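PDB 3TXV: probable tagatose 6-phosphate kinase from Sinorhizobium meliloti, which probably takes part in carbohydrate metabolism, possibly as a tagatose-6-phosphate kinase, and is related to GatZ/KbaZ-like subunits of tagatose-1,6-bisphosphate aldolase. Local coordinates for residues M327-Y338 against R349-Y360. Residues are numbered along the deposited sequence; the frame is centred on the assembly and turned at random.
Sequences MREEPANWAKYY and RHFSYSDRIRYY
R356 lies flat on the ring of Y337, a cation-pi stack in the helical region that follows the eight-stranded parallel beta/alpha barrel in sequence; here the chain leaving helix 319-329 packs against the end of helix 342-351 and the turns after it. The guanidinium and ring planes are only 4° apart, their centres 3.9 Å from each other, and Y359 covers the opposite guanidinium face. The R356 chain, folded back at chi2 (-65°) and chi3 (-55°), also brings NE to N333 O at 2.7 Å, a bond in the guanidinium plane and almost in line with the carbonyl. The backbone N of R356 donates to Y338 OH (3.0 Å); R356 thus meets Y337 with its side chain and Y338 with its backbone.

Y360 is the second anchor. Its OH donates to E330 O at 2.8 Å, just where helix 319-329 has ended, while CG of selenomethionine M327 sits over the centre of its ring in a CH-pi contact. The selenium continues toward I357 CG1, 3.7 Å away.

The W334 ring meets Y360 OH at its edge through CD1 (3.2 Å), with P331 CB on one face and R349 CD on the other; the R349 guanidinium makes an off-centre cation-pi contact with the six-membered ring and a salt bridge to E324. With an alanine at W334, P331 and R349 would probably lose the flat ring that separates them, and M327 O its indole N-H. That donor, W334 NE1, meets M327 O at 2.6 Å, with the oxygen in the indole plane but the nitrogen well above the carbonyl plane.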
# COMPACT_ATOMS: atom_id res chain seq x y z
N MSE A 327 10.76 -0.66 -18.69
CA MSE A 327 9.93 -1.79 -18.39
C MSE A 327 10.24 -2.93 -19.31
O MSE A 327 10.09 -4.06 -18.95
CB MSE A 327 8.45 -1.41 -18.46
CG MSE A 327 7.78 -1.11 -17.14
SE MSE A 327 6.15 -0.35 -17.30
CE MSE A 327 5.24 -1.68 -16.66
N ARG A 328 10.59 -2.62 -20.54
CA ARG A 328 10.76 -3.64 -21.57
C ARG A 328 12.11 -4.33 -21.41
O ARG A 328 12.28 -5.50 -21.79
CB ARG A 328 10.59 -3.05 -22.97
CG ARG A 328 9.14 -3.05 -23.50
CD ARG A 328 9.05 -2.73 -25.00
NE ARG A 328 9.74 -3.76 -25.75
CZ ARG A 328 10.49 -3.59 -26.84
NH1 ARG A 328 10.67 -2.40 -27.39
NH2 ARG A 328 11.08 -4.66 -27.39
N GLU A 329 13.02 -3.60 -20.78
CA GLU A 329 14.38 -4.02 -20.54
C GLU A 329 14.48 -4.85 -19.28
O GLU A 329 15.36 -5.70 -19.16
CB GLU A 329 15.27 -2.78 -20.40
CG GLU A 329 15.78 -2.27 -21.73
CD GLU A 329 16.10 -0.78 -21.76
OE1 GLU A 329 16.64 -0.27 -20.75
OE2 GLU A 329 15.84 -0.14 -22.81
N GLU A 330 13.60 -4.61 -18.32
CA GLU A 330 13.71 -5.24 -17.02
C GLU A 330 12.35 -5.70 -16.56
O GLU A 330 11.82 -5.19 -15.58
CB GLU A 330 14.36 -4.29 -16.02
CG GLU A 330 15.82 -4.00 -16.37
CD GLU A 330 16.46 -2.95 -15.47
OE1 GLU A 330 16.08 -2.85 -14.28
OE2 GLU A 330 17.35 -2.21 -15.98
N PRO A 331 11.81 -6.73 -17.24
CA PRO A 331 10.45 -7.26 -17.12
C PRO A 331 10.08 -7.91 -15.78
O PRO A 331 8.91 -8.08 -15.49
CB PRO A 331 10.37 -8.30 -18.25
CG PRO A 331 11.62 -8.11 -19.08
CD PRO A 331 12.62 -7.60 -18.11
N ALA A 332 11.07 -8.25 -14.96
CA ALA A 332 10.82 -9.06 -13.73
C ALA A 332 9.53 -8.67 -13.00
O ALA A 332 8.72 -9.53 -12.69
CB ALA A 332 12.04 -9.04 -12.78
N ASN A 333 9.35 -7.36 -12.79
CA ASN A 333 8.29 -6.82 -11.96
C ASN A 333 6.93 -6.72 -12.61
O ASN A 333 5.93 -6.51 -11.91
CB ASN A 333 8.69 -5.45 -11.49
CG ASN A 333 9.85 -5.50 -10.53
OD1 ASN A 333 9.99 -6.44 -9.76
ND2 ASN A 333 10.71 -4.49 -10.58
N TRP A 334 6.89 -6.87 -13.93
CA TRP A 334 5.59 -6.96 -14.62
C TRP A 334 5.33 -8.31 -15.30
O TRP A 334 4.20 -8.58 -15.70
CB TRP A 334 5.36 -5.78 -15.61
CG TRP A 334 6.22 -5.75 -16.85
CD1 TRP A 334 7.37 -5.08 -17.00
CD2 TRP A 334 5.99 -6.43 -18.10
NE1 TRP A 334 7.90 -5.29 -18.24
CE2 TRP A 334 7.08 -6.12 -18.95
CE3 TRP A 334 4.98 -7.29 -18.58
CZ2 TRP A 334 7.20 -6.63 -20.27
CZ3 TRP A 334 5.08 -7.80 -19.91
CH2 TRP A 334 6.19 -7.47 -20.73
N ALA A 335 6.35 -9.16 -15.40
CA ALA A 335 6.27 -10.29 -16.35
C ALA A 335 5.16 -11.31 -16.03
O ALA A 335 4.49 -11.84 -16.95
CB ALA A 335 7.60 -10.96 -16.52
N LYS A 336 4.98 -11.54 -14.73
CA LYS A 336 4.00 -12.48 -14.22
C LYS A 336 2.59 -11.94 -14.32
O LYS A 336 1.64 -12.69 -14.11
CB LYS A 336 4.27 -12.84 -12.74
CG LYS A 336 5.67 -13.38 -12.39
CD LYS A 336 5.63 -14.47 -11.28
CE LYS A 336 5.13 -14.01 -9.86
NZ LYS A 336 3.65 -14.14 -9.56
N TYR A 337 2.45 -10.65 -14.62
CA TYR A 337 1.15 -9.99 -14.48
C TYR A 337 0.46 -9.71 -15.77
O TYR A 337 -0.75 -9.71 -15.82
CB TYR A 337 1.27 -8.70 -13.67
CG TYR A 337 1.54 -8.99 -12.22
CD1 TYR A 337 2.85 -9.27 -11.77
CD2 TYR A 337 0.48 -9.02 -11.30
CE1 TYR A 337 3.09 -9.57 -10.46
CE2 TYR A 337 0.72 -9.31 -9.95
CZ TYR A 337 2.03 -9.58 -9.56
OH TYR A 337 2.27 -9.87 -8.25
N TYR A 338 1.21 -9.45 -16.83
CA TYR A 338 0.57 -9.04 -18.08
C TYR A 338 0.85 -10.05 -19.18
O TYR A 338 2.00 -10.32 -19.51
CB TYR A 338 1.05 -7.65 -18.51
CG TYR A 338 0.95 -6.54 -17.47
CD1 TYR A 338 -0.20 -6.36 -16.70
CD2 TYR A 338 2.03 -5.65 -17.26
CE1 TYR A 338 -0.27 -5.33 -15.75
CE2 TYR A 338 1.96 -4.61 -16.32
CZ TYR A 338 0.81 -4.46 -15.57
OH TYR A 338 0.73 -3.45 -14.64
N ARG A 349 1.27 -2.38 -19.66
CA ARG A 349 2.44 -1.84 -18.99
C ARG A 349 2.15 -0.43 -18.45
O ARG A 349 2.66 -0.06 -17.39
CB ARG A 349 3.65 -1.82 -19.91
CG ARG A 349 4.44 -3.08 -19.85
CD ARG A 349 5.80 -2.95 -20.51
NE ARG A 349 5.74 -2.67 -21.94
CZ ARG A 349 5.40 -3.55 -22.87
NH1 ARG A 349 5.06 -4.79 -22.51
NH2 ARG A 349 5.40 -3.20 -24.16
N HIS A 350 1.30 0.31 -19.15
CA HIS A 350 1.00 1.70 -18.78
C HIS A 350 -0.36 1.85 -18.09
O HIS A 350 -0.53 2.70 -17.18
CB HIS A 350 1.08 2.62 -20.04
CG HIS A 350 2.38 2.50 -20.76
ND1 HIS A 350 3.50 3.19 -20.39
CD2 HIS A 350 2.75 1.69 -21.78
CE1 HIS A 350 4.52 2.85 -21.16
NE2 HIS A 350 4.09 1.94 -22.02
N PHE A 351 -1.32 1.03 -18.50
CA PHE A 351 -2.69 1.37 -18.16
C PHE A 351 -3.40 0.51 -17.17
O PHE A 351 -4.41 0.92 -16.61
CB PHE A 351 -3.48 1.62 -19.42
CG PHE A 351 -2.96 2.77 -20.20
CD1 PHE A 351 -3.09 4.08 -19.70
CD2 PHE A 351 -2.29 2.58 -21.39
CE1 PHE A 351 -2.59 5.17 -20.38
CE2 PHE A 351 -1.78 3.70 -22.09
CZ PHE A 351 -1.94 4.98 -21.58
N SER A 352 -2.85 -0.66 -16.89
CA SER A 352 -3.58 -1.60 -16.07
C SER A 352 -3.64 -1.15 -14.64
O SER A 352 -2.69 -0.54 -14.13
CB SER A 352 -2.91 -2.97 -16.12
OG SER A 352 -2.88 -3.53 -14.81
N TYR A 353 -4.76 -1.49 -14.01
CA TYR A 353 -5.02 -1.29 -12.59
C TYR A 353 -4.03 -2.02 -11.67
O TYR A 353 -3.94 -1.66 -10.50
CB TYR A 353 -6.42 -1.83 -12.27
CG TYR A 353 -7.62 -0.99 -12.67
CD1 TYR A 353 -7.63 0.40 -12.46
CD2 TYR A 353 -8.76 -1.59 -13.18
CE1 TYR A 353 -8.75 1.17 -12.77
CE2 TYR A 353 -9.90 -0.84 -13.51
CZ TYR A 353 -9.88 0.54 -13.31
OH TYR A 353 -10.99 1.31 -13.64
N SER A 354 -3.34 -3.06 -12.15
CA SER A 354 -2.30 -3.74 -11.32
C SER A 354 -1.12 -2.81 -11.07
O SER A 354 -0.42 -2.95 -10.05
CB SER A 354 -1.76 -5.03 -11.96
OG SER A 354 -2.78 -6.00 -12.14
N ASP A 355 -0.91 -1.88 -12.00
CA ASP A 355 -0.05 -0.74 -11.71
C ASP A 355 1.39 -1.22 -11.41
O ASP A 355 2.07 -0.68 -10.54
CB ASP A 355 -0.64 0.12 -10.56
CG ASP A 355 0.27 1.31 -10.15
OD1 ASP A 355 0.51 2.21 -11.01
OD2 ASP A 355 0.75 1.35 -8.98
N ARG A 356 1.87 -2.21 -12.15
CA ARG A 356 3.19 -2.73 -11.83
C ARG A 356 4.20 -1.66 -12.13
O ARG A 356 5.29 -1.66 -11.55
CB ARG A 356 3.54 -4.04 -12.56
CG ARG A 356 2.55 -5.19 -12.43
CD ARG A 356 2.42 -5.72 -11.02
NE ARG A 356 3.69 -6.11 -10.45
CZ ARG A 356 3.83 -6.47 -9.16
NH1 ARG A 356 2.77 -6.46 -8.36
NH2 ARG A 356 5.03 -6.83 -8.68
N ILE A 357 3.85 -0.73 -13.02
CA ILE A 357 4.78 0.36 -13.37
C ILE A 357 5.35 1.03 -12.12
O ILE A 357 6.39 1.66 -12.20
CB ILE A 357 4.14 1.41 -14.30
CG1 ILE A 357 5.19 2.34 -14.89
CG2 ILE A 357 3.06 2.24 -13.58
CD1 ILE A 357 4.63 3.19 -16.04
N ARG A 358 4.69 0.86 -10.97
CA ARG A 358 5.10 1.52 -9.74
C ARG A 358 6.48 1.08 -9.19
O ARG A 358 7.10 1.77 -8.36
CB ARG A 358 4.01 1.38 -8.67
CG ARG A 358 3.99 0.10 -7.96
CD ARG A 358 2.99 0.12 -6.82
NE ARG A 358 2.63 -1.25 -6.44
CZ ARG A 358 1.61 -1.91 -6.97
NH1 ARG A 358 0.83 -1.32 -7.86
NH2 ARG A 358 1.37 -3.16 -6.62
N TYR A 359 6.94 -0.09 -9.64
CA TYR A 359 8.22 -0.61 -9.21
C TYR A 359 9.36 0.03 -10.00
O TYR A 359 10.53 -0.08 -9.61
CB TYR A 359 8.23 -2.14 -9.28
CG TYR A 359 7.23 -2.77 -8.34
CD1 TYR A 359 7.57 -3.04 -7.00
CD2 TYR A 359 5.93 -3.06 -8.77
CE1 TYR A 359 6.64 -3.60 -6.11
CE2 TYR A 359 4.99 -3.63 -7.89
CZ TYR A 359 5.36 -3.90 -6.57
OH TYR A 359 4.43 -4.43 -5.72
N TYR A 360 9.01 0.74 -11.08
CA TYR A 360 10.00 1.34 -11.98
C TYR A 360 10.25 2.82 -11.71
O TYR A 360 11.25 3.37 -12.14
CB TYR A 360 9.64 1.09 -13.44
CG TYR A 360 9.56 -0.40 -13.74
CD1 TYR A 360 8.46 -1.13 -13.40
CD2 TYR A 360 10.64 -1.07 -14.34
CE1 TYR A 360 8.41 -2.47 -13.66
CE2 TYR A 360 10.59 -2.42 -14.61
CZ TYR A 360 9.47 -3.12 -14.27
OH TYR A 360 9.35 -4.47 -14.51